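Local atomic coordinates of 1-Cys peroxiredoxin (Vibrio vulnificus MO6-24/O, PDB entry 5K2I), a protein that probably reduces peroxides through a single peroxidatic cysteine, as in other 1-Cys peroxiredoxins, and has been implicated in scavenging hydrogen peroxide and nitric oxide. Residues P41-P46 / K83-A88. Numbering follows the deposited sequence.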
loop_
_atom_site.group_PDB
_atom_site.type_symbol
_atom_site.label_atom_id
_atom_site.label_comp_id
_atom_site.label_asym_id
_atom_site.label_seq_id
_atom_site.Cartn_x
_atom_site.Cartn_y
_atom_site.Cartn_z
ATOM N N PRO A 41 8.870 5.921 -2.112
ATOM C CA PRO A 41 9.614 5.051 -3.022
ATOM C C PRO A 41 9.917 5.715 -4.350
ATOM O O PRO A 41 10.808 5.262 -5.079
ATOM C CB PRO A 41 8.669 3.865 -3.237
ATOM C CG PRO A 41 7.706 3.918 -2.084
ATOM C CD PRO A 41 7.530 5.382 -1.814
ATOM N N GLY A 42 9.198 6.784 -4.669
ATOM C CA GLY A 42 9.493 7.500 -5.895
ATOM C C GLY A 42 8.635 8.733 -6.056
ATOM O O GLY A 42 7.454 8.739 -5.683
ATOM N N ALA A 43 9.231 9.785 -6.601
ATOM C CA ALA A 43 8.450 10.928 -7.050
ATOM C C ALA A 43 7.378 10.440 -8.020
ATOM O O ALA A 43 7.614 9.529 -8.809
ATOM C CB ALA A 43 9.344 11.967 -7.715
ATOM N N PHE A 44 6.197 11.047 -7.930
ATOM C CA PHE A 44 5.036 10.750 -8.786
ATOM C C PHE A 44 4.407 9.369 -8.534
ATOM O O PHE A 44 3.440 9.007 -9.214
ATOM C CB PHE A 44 5.383 10.888 -10.288
ATOM C CG PHE A 44 5.723 12.294 -10.720
ATOM C CD1 PHE A 44 4.716 13.223 -10.981
ATOM C CD2 PHE A 44 7.046 12.692 -10.868
ATOM C CE1 PHE A 44 5.034 14.518 -11.392
ATOM C CE2 PHE A 44 7.366 13.988 -11.284
ATOM C CZ PHE A 44 6.357 14.898 -11.542
ATOM N N THR A 45 4.923 8.598 -7.585
ATOM C CA THR A 45 4.315 7.296 -7.293
ATOM C C THR A 45 3.180 7.452 -6.281
ATOM O O THR A 45 3.125 8.425 -5.528
ATOM C CB THR A 45 5.347 6.241 -6.765
ATOM O OG1 THR A 45 5.799 6.597 -5.451
ATOM C CG2 THR A 45 6.508 6.096 -7.726
ATOM N N PRO A 46 2.249 6.493 -6.265
ATOM C CA PRO A 46 1.137 6.676 -5.333
ATOM C C PRO A 46 1.502 6.245 -3.920
ATOM O O PRO A 46 2.151 5.213 -3.702
ATOM C CB PRO A 46 0.030 5.808 -5.930
ATOM C CG PRO A 46 0.728 4.799 -6.763
ATOM C CD PRO A 46 2.027 5.400 -7.226
ATOM N N LYS A 83 12.540 18.195 -8.511
ATOM C CA LYS A 83 12.087 19.550 -8.767
ATOM C C LYS A 83 10.752 19.546 -9.512
ATOM O O LYS A 83 9.836 20.278 -9.147
ATOM C CB LYS A 83 13.143 20.321 -9.557
ATOM C CG LYS A 83 12.750 21.755 -9.876
ATOM C CD LYS A 83 13.937 22.509 -10.459
ATOM C CE LYS A 83 13.591 23.966 -10.714
ATOM N NZ LYS A 83 12.537 24.063 -11.756
ATOM N N ALA A 84 10.636 18.690 -10.524
ATOM C CA ALA A 84 9.409 18.610 -11.308
ATOM C C ALA A 84 8.242 18.161 -10.438
ATOM O O ALA A 84 7.124 18.650 -10.572
ATOM C CB ALA A 84 9.589 17.675 -12.474
ATOM N N TRP A 85 8.508 17.238 -9.522
ATOM C CA TRP A 85 7.453 16.703 -8.674
ATOM C C TRP A 85 6.946 17.755 -7.692
ATOM O O TRP A 85 5.733 17.905 -7.489
ATOM C CB TRP A 85 7.962 15.477 -7.921
ATOM C CG TRP A 85 6.904 14.717 -7.168
ATOM C CD1 TRP A 85 5.614 14.464 -7.567
ATOM C CD2 TRP A 85 7.053 14.104 -5.886
ATOM N NE1 TRP A 85 4.963 13.727 -6.608
ATOM C CE2 TRP A 85 5.819 13.497 -5.560
ATOM C CE3 TRP A 85 8.115 14.016 -4.978
ATOM C CZ2 TRP A 85 5.613 12.803 -4.359
ATOM C CZ3 TRP A 85 7.913 13.321 -3.783
ATOM C CH2 TRP A 85 6.666 12.737 -3.482
ATOM N N GLY A 86 7.872 18.496 -7.087
ATOM C CA GLY A 86 7.479 19.598 -6.221
ATOM C C GLY A 86 6.634 20.638 -6.951
ATOM O O GLY A 86 5.644 21.133 -6.414
ATOM N N GLU A 87 7.019 20.959 -8.182
ATOM C CA GLU A 87 6.254 21.918 -8.987
ATOM C C GLU A 87 4.849 21.390 -9.302
ATOM O O GLU A 87 3.868 22.128 -9.181
ATOM C CB GLU A 87 7.018 22.261 -10.273
ATOM C CG GLU A 87 8.214 23.163 -10.014
ATOM C CD GLU A 87 9.200 23.212 -11.165
ATOM O OE1 GLU A 87 8.993 22.496 -12.167
ATOM O OE2 GLU A 87 10.188 23.970 -11.056
ATOM N N ALA A 88 4.749 20.113 -9.674
ATOM C CA ALA A 88 3.455 19.506 -9.991
ATOM C C ALA A 88 2.508 19.492 -8.794
ATOM O O ALA A 88 1.284 19.554 -8.960
ATOM C CB ALA A 88 3.655 18.092 -10.510
HETATM O O HOH W 1 3.044 11.178 -6.143
#
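Ala43 and Phe44 close on the indole of Trp85, a good example of how a peroxiredoxin fits its PxxxTxxC loop against a neighbouring helix of the thioredoxin fold. Residues 41-46 begin this motif, following strand 34-40, and the type II beta turn from Gly42 to Thr45 presents its two central residues to helix 79-88. The tight part is the indole face. Trp85 carries CG anti to its backbone N (chi1 -171°), which directs the ring away from the helix backbone and against the turn. Ala43 CA sits over the face, 3.8 Å from the centroid of the six-membered ring in a CH-pi contact, while its methyl CB lies 3.6 Å from Trp85 CD2. Ala43 is buried here: Val81 and Met82 also pack on it, and its N donates to Asn77 OD1. Phe44 N rests above the same indole face, nearer the rim and 3.2 Å from Trp85 NE1; as both are donors, this is packing without a bond.

Phe44 forms the looser, exposed side. The two side chains, Phe44 and Trp85, run antiparallel past one another, with Trp85 CD1 over the centre of one face of the phenyl ring, and the planes of the phenyl and the five-membered ring meet obliquely at 48°. Beyond the indole, the phenyl ring follows the helix surface: Phe44 CE2 lies 3.7 Å from Trp85 CB, and Phe44 CE1 reaches Ala88 CB at 3.9 Å. The turn itself is gripped at Gly42 O, which accepts from both Thr45 N and Thr45 OG1, the latter at 2.7 Å. Phe145 of the second subunit packs on Thr45 and Pro41, bringing this motif to the dimer interface. A water joins the two segments, donating to Thr45 O at 2.8 Å and accepting a weak bond from Trp85 NE1 at 3.2 Å.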